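Local coordinates for protein SSD1 (Saccharomyces cerevisiae S288C, PDB 7AM1) that binds mRNA as a non-enzymatic, pseudonuclease member of the RNase II family and is implicated in control of the G1 phase, at residues R356-T361 / G393-D398; E551-V556 / H659-M664. All blocks are in the same frame, centred on the assembly; numbering follows the deposited sequence.

Two buried contacts in the RNB domain illustrate how a central strand can serve both faces of a sheet. Interaction 1 joins strands 356-358 and 389-397 of one sheet through a single aromatic pair over one face. Interaction 2, about 15 Å away between centres, lies against the other face, where helix 544-568 meets segment 659-664 of the loop before helix 668-681. The two meet at strand 389-397: V396 CG2 packs 3.5 Å from F660 CE2, and C394 CB lies 3.5 Å from V556 CG2, whereas H395 between them belongs to interaction 1. Their chemistry differs accordingly: two rings and 76 Å² of buried surface in the first, aliphatic and aromatic packing with a bridging water and 185 Å² in the second.

Interaction 1 (R356-T361 / G393-D398)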
loop_
_atom_site.group_PDB
_atom_site.type_symbol
_atom_site.label_atom_id
_atom_site.label_comp_id
_atom_site.label_asym_id
_atom_site.label_seq_id
_atom_site.Cartn_x
_atom_site.Cartn_y
_atom_site.Cartn_z
ATOM N N ARG A 356 15.110 -28.449 20.212
ATOM C CA ARG A 356 14.340 -29.580 19.713
ATOM C C ARG A 356 14.807 -29.902 18.301
ATOM O O ARG A 356 14.832 -29.029 17.430
ATOM C CB ARG A 356 12.842 -29.276 19.724
ATOM C CG ARG A 356 11.981 -30.446 19.237
ATOM C CD ARG A 356 10.507 -30.273 19.596
ATOM N NE ARG A 356 9.678 -31.312 18.984
ATOM C CZ ARG A 356 8.348 -31.309 18.967
ATOM N NH1 ARG A 356 7.669 -30.320 19.532
ATOM N NH2 ARG A 356 7.693 -32.302 18.382
ATOM N N ASN A 357 15.189 -31.152 18.078
ATOM C CA ASN A 357 15.876 -31.532 16.852
ATOM C C ASN A 357 14.880 -32.100 15.849
ATOM O O ASN A 357 14.170 -33.065 16.147
ATOM C CB ASN A 357 16.983 -32.543 17.147
ATOM C CG ASN A 357 17.889 -32.760 15.958
ATOM O OD1 ASN A 357 17.476 -33.332 14.949
ATOM N ND2 ASN A 357 19.130 -32.298 16.065
ATOM N N PHE A 358 14.825 -31.489 14.665
ATOM C CA PHE A 358 14.002 -31.960 13.559
ATOM C C PHE A 358 14.867 -32.362 12.366
ATOM O O PHE A 358 14.441 -32.231 11.218
ATOM C CB PHE A 358 12.997 -30.892 13.109
ATOM C CG PHE A 358 11.961 -30.530 14.140
ATOM C CD1 PHE A 358 10.889 -31.373 14.396
ATOM C CD2 PHE A 358 12.038 -29.324 14.823
ATOM C CE1 PHE A 358 9.926 -31.031 15.338
ATOM C CE2 PHE A 358 11.082 -28.976 15.770
ATOM C CZ PHE A 358 10.024 -29.824 16.023
ATOM N N THR A 359 16.082 -32.854 12.612
ATOM C CA THR A 359 17.013 -33.116 11.521
ATOM C C THR A 359 16.954 -34.547 11.000
ATOM O O THR A 359 17.529 -34.823 9.941
ATOM C CB THR A 359 18.455 -32.813 11.953
ATOM O OG1 THR A 359 18.823 -33.670 13.039
ATOM C CG2 THR A 359 18.597 -31.360 12.387
ATOM N N ASP A 360 16.285 -35.456 11.708
ATOM C CA ASP A 360 16.155 -36.837 11.252
ATOM C C ASP A 360 15.203 -36.879 10.062
ATOM O O ASP A 360 13.986 -36.740 10.225
ATOM C CB ASP A 360 15.656 -37.729 12.385
ATOM C CG ASP A 360 15.765 -39.206 12.057
ATOM O OD1 ASP A 360 15.770 -39.556 10.859
ATOM O OD2 ASP A 360 15.848 -40.018 13.003
ATOM N N THR A 361 15.757 -37.053 8.860
ATOM C CA THR A 361 14.949 -37.077 7.647
ATOM C C THR A 361 14.086 -38.329 7.539
ATOM O O THR A 361 13.271 -38.416 6.612
ATOM C CB THR A 361 15.849 -36.951 6.414
ATOM O OG1 THR A 361 16.877 -37.948 6.449
ATOM C CG2 THR A 361 16.491 -35.566 6.368
ATOM N N GLY A 393 4.311 -28.638 11.784
ATOM C CA GLY A 393 5.447 -27.894 12.304
ATOM C C GLY A 393 5.722 -26.679 11.451
ATOM O O GLY A 393 5.783 -26.767 10.221
ATOM N N CYS A 394 5.892 -25.530 12.109
ATOM C CA CYS A 394 6.129 -24.252 11.448
ATOM C C CYS A 394 7.438 -23.677 11.963
ATOM O O CYS A 394 7.556 -23.373 13.154
ATOM C CB CYS A 394 4.963 -23.297 11.700
ATOM S SG CYS A 394 3.361 -24.022 11.266
ATOM N N HIS A 395 8.418 -23.532 11.072
ATOM C CA HIS A 395 9.795 -23.239 11.450
ATOM C C HIS A 395 10.238 -21.929 10.816
ATOM O O HIS A 395 10.078 -21.735 9.606
ATOM C CB HIS A 395 10.738 -24.366 11.015
ATOM C CG HIS A 395 10.210 -25.741 11.293
ATOM N ND1 HIS A 395 10.175 -26.290 12.556
ATOM C CD2 HIS A 395 9.697 -26.681 10.462
ATOM C CE1 HIS A 395 9.666 -27.507 12.493
ATOM N NE2 HIS A 395 9.365 -27.769 11.233
ATOM N N VAL A 396 10.809 -21.047 11.635
ATOM C CA VAL A 396 11.300 -19.744 11.206
ATOM C C VAL A 396 12.780 -19.639 11.554
ATOM O O VAL A 396 13.196 -20.025 12.652
ATOM C CB VAL A 396 10.512 -18.597 11.873
ATOM C CG1 VAL A 396 11.081 -17.249 11.444
ATOM C CG2 VAL A 396 9.031 -18.699 11.542
ATOM N N VAL A 397 13.575 -19.119 10.613
ATOM C CA VAL A 397 14.995 -18.907 10.873
ATOM C C VAL A 397 15.170 -18.111 12.161
ATOM O O VAL A 397 14.530 -17.074 12.363
ATOM C CB VAL A 397 15.659 -18.195 9.681
ATOM C CG1 VAL A 397 17.091 -17.812 10.029
ATOM C CG2 VAL A 397 15.627 -19.081 8.452
ATOM N N ASP A 398 16.053 -18.597 13.034
ATOM C CA ASP A 398 16.328 -17.949 14.319
ATOM C C ASP A 398 17.437 -16.918 14.113
ATOM O O ASP A 398 18.585 -17.085 14.529
ATOM C CB ASP A 398 16.697 -18.992 15.370
ATOM C CG ASP A 398 16.814 -18.411 16.777
ATOM O OD1 ASP A 398 16.780 -17.170 16.937
ATOM O OD2 ASP A 398 16.931 -19.210 17.732
#
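F358 and H395 meet through their rings alone, with CE1 of the imidazole over one face of the phenyl group. The approach is off-centre: H395 CE1 lies 3.8 Å from F358 CD2 and 3.9 Å from F358 CE2, near the rim of the ring. The planes are inclined at 56° with centroids 5.0 Å apart, an oblique pairing between the stacked and perpendicular extremes. Both side chains leave the backbone toward the opposing segment, and in H395 CG stands beside the backbone N (chi1 -44°), which brings CE1 over the phenyl ring.

The two strands are third neighbours in the mixed sheet of the RNB domain: 356-358 is at an edge, and strands 462-472 and 446-456 separate it from 389-397. The nearest CA atoms, those of F358 and G393, are 9.6 Å apart, less than a flat sheet would give; the sheet curls, and the two rings meet across its inner face.

Further out, the imidazole is fixed by both nitrogens, ND1 with S450 OG and NE2 with H381 ND1, which restricts its rotation. F358 CZ in turn sits over one face of the R356 guanidinium, and Y364 meets the phenyl ring edge-to-face. The chain bends at F358 itself, inside an Asx turn in which T359 N donates to N357 OD1 at 2.8 Å, approaching from above the carbonyl plane.

Interaction 2 (E551-V556 / H659-M664); sequences EIKRKV and HFTAPM
K553 and T661 have the nearest pair of CA atoms, 6.4 Å apart, where helix 544-568 passes segment 659-664 of the loop before helix 668-681. The contact is helix-to-loop packing inside the RNB domain, and its centre is the methyl group of T661. CG2 of this threonine settles between two helix residues one turn apart, 3.9 Å from K553 CG and 3.8 Å from V556 CG1, and it also touches the carbonyl oxygen of K553.

V556 CG1 serves both loop residues. Placed anti to the backbone N (chi1 171°), it reaches the F660 ring at an oblique angle, equally near CD2 and CE2, at 3.7 Å from each. The same ring also touches V672 and L676 of helix 668-681 and V396 of strand 389-397.

The hydroxyl of T661 has a different role. With chi1 at 46°, OG1 stands between the backbone N and the carbonyl carbon, and its hydrogen-bond partner is ND2 of N557, the residue after V556. OD1 of that asparagine accepts from F660 N, so one amide group holds the loop at two successive residues.

K553 runs its aliphatic part obliquely across T661 and carries its ammonium group to a water: NZ donates to it at 2.8 Å, and the water donates onward to T661 O, also at 2.8 Å.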
loop_
_atom_site.group_PDB
_atom_site.type_symbol
_atom_site.label_atom_id
_atom_site.label_comp_id
_atom_site.label_asym_id
_atom_site.label_seq_id
_atom_site.Cartn_x
_atom_site.Cartn_y
_atom_site.Cartn_z
ATOM N N GLU A 551 -1.955 -18.096 5.365
ATOM C CA GLU A 551 -2.885 -18.367 6.457
ATOM C C GLU A 551 -2.222 -19.196 7.550
ATOM O O GLU A 551 -2.583 -19.071 8.726
ATOM C CB GLU A 551 -4.142 -19.060 5.937
ATOM C CG GLU A 551 -5.112 -18.114 5.230
ATOM C CD GLU A 551 -5.704 -17.062 6.162
ATOM O OE1 GLU A 551 -5.937 -17.373 7.352
ATOM O OE2 GLU A 551 -5.930 -15.916 5.703
ATOM N N ILE A 552 -1.246 -20.031 7.193
ATOM C CA ILE A 552 -0.480 -20.731 8.218
ATOM C C ILE A 552 0.371 -19.744 9.008
ATOM O O ILE A 552 0.444 -19.822 10.238
ATOM C CB ILE A 552 0.368 -21.852 7.585
ATOM C CG1 ILE A 552 -0.539 -23.009 7.150
ATOM C CG2 ILE A 552 1.433 -22.347 8.565
ATOM C CD1 ILE A 552 0.141 -24.022 6.253
ATOM N N LYS A 553 1.007 -18.790 8.324
ATOM C CA LYS A 553 1.822 -17.790 9.011
ATOM C C LYS A 553 0.969 -16.884 9.890
ATOM O O LYS A 553 1.422 -16.443 10.954
ATOM C CB LYS A 553 2.602 -16.960 7.992
ATOM C CG LYS A 553 3.792 -17.686 7.384
ATOM C CD LYS A 553 4.419 -16.899 6.243
ATOM C CE LYS A 553 5.669 -17.589 5.720
ATOM N NZ LYS A 553 6.297 -16.836 4.596
ATOM N N ARG A 554 -0.255 -16.568 9.453
ATOM C CA ARG A 554 -1.140 -15.748 10.274
ATOM C C ARG A 554 -1.487 -16.464 11.571
ATOM O O ARG A 554 -1.537 -15.849 12.643
ATOM C CB ARG A 554 -2.411 -15.402 9.499
ATOM C CG ARG A 554 -2.210 -14.320 8.429
ATOM C CD ARG A 554 -3.429 -14.169 7.538
ATOM N NE ARG A 554 -3.270 -13.047 6.614
ATOM C CZ ARG A 554 -4.220 -12.597 5.804
ATOM N NH1 ARG A 554 -5.415 -13.172 5.794
ATOM N NH2 ARG A 554 -3.972 -11.565 5.006
ATOM N N LYS A 555 -1.708 -17.775 11.492
ATOM C CA LYS A 555 -1.947 -18.554 12.698
ATOM C C LYS A 555 -0.705 -18.571 13.581
ATOM O O LYS A 555 -0.795 -18.380 14.800
ATOM C CB LYS A 555 -2.370 -19.974 12.321
ATOM C CG LYS A 555 -2.621 -20.895 13.513
ATOM C CD LYS A 555 -3.806 -20.427 14.344
ATOM C CE LYS A 555 -3.840 -21.117 15.687
ATOM N NZ LYS A 555 -5.099 -20.836 16.427
ATOM N N VAL A 556 0.467 -18.805 12.986
ATOM C CA VAL A 556 1.705 -18.815 13.761
ATOM C C VAL A 556 1.894 -17.482 14.475
ATOM O O VAL A 556 2.159 -17.437 15.680
ATOM C CB VAL A 556 2.904 -19.141 12.852
ATOM C CG1 VAL A 556 4.209 -18.931 13.598
ATOM C CG2 VAL A 556 2.798 -20.570 12.318
ATOM N N HIS A 659 4.206 -9.828 14.700
ATOM C CA HIS A 659 4.992 -10.249 13.550
ATOM C C HIS A 659 6.188 -11.064 14.015
ATOM O O HIS A 659 7.060 -10.554 14.730
ATOM C CB HIS A 659 5.438 -9.045 12.722
ATOM C CG HIS A 659 4.436 -8.632 11.693
ATOM N ND1 HIS A 659 4.627 -7.549 10.865
ATOM C CD2 HIS A 659 3.239 -9.165 11.348
ATOM C CE1 HIS A 659 3.584 -7.421 10.065
ATOM N NE2 HIS A 659 2.730 -8.393 10.332
ATOM N N PHE A 660 6.223 -12.324 13.586
ATOM C CA PHE A 660 7.227 -13.299 13.988
ATOM C C PHE A 660 7.799 -14.082 12.814
ATOM O O PHE A 660 8.932 -14.568 12.925
ATOM C CB PHE A 660 6.604 -14.264 15.017
ATOM C CG PHE A 660 7.334 -15.574 15.198
ATOM C CD1 PHE A 660 8.309 -15.712 16.176
ATOM C CD2 PHE A 660 6.995 -16.686 14.440
ATOM C CE1 PHE A 660 8.962 -16.924 16.365
ATOM C CE2 PHE A 660 7.645 -17.900 14.623
ATOM C CZ PHE A 660 8.627 -18.019 15.588
ATOM N N THR A 661 7.101 -14.149 11.675
ATOM C CA THR A 661 7.391 -15.112 10.621
ATOM C C THR A 661 8.331 -14.603 9.529
ATOM O O THR A 661 8.584 -15.343 8.572
ATOM C CB THR A 661 6.079 -15.580 9.954
ATOM O OG1 THR A 661 5.242 -14.446 9.671
ATOM C CG2 THR A 661 5.317 -16.571 10.845
ATOM N N ALA A 662 8.860 -13.383 9.626
ATOM C CA ALA A 662 9.687 -12.817 8.554
ATOM C C ALA A 662 10.836 -11.993 9.127
ATOM O O ALA A 662 11.000 -10.813 8.804
ATOM C CB ALA A 662 8.827 -11.981 7.604
ATOM N N PRO A 663 11.687 -12.609 9.954
ATOM C CA PRO A 663 12.826 -11.867 10.524
ATOM C C PRO A 663 13.895 -11.484 9.512
ATOM O O PRO A 663 14.719 -10.611 9.816
ATOM C CB PRO A 663 13.382 -12.842 11.572
ATOM C CG PRO A 663 13.056 -14.194 10.994
ATOM C CD PRO A 663 11.679 -14.017 10.392
ATOM N N MET A 664 13.927 -12.099 8.329
ATOM C CA MET A 664 14.917 -11.720 7.330
ATOM C C MET A 664 14.573 -10.418 6.618
ATOM O O MET A 664 15.437 -9.869 5.927
ATOM C CB MET A 664 15.089 -12.832 6.293
ATOM C CG MET A 664 15.568 -14.157 6.869
ATOM S SD MET A 664 17.206 -14.049 7.618
ATOM C CE MET A 664 18.259 -14.150 6.177
HETATM O O HOH W 1 7.799 -14.930 5.909
#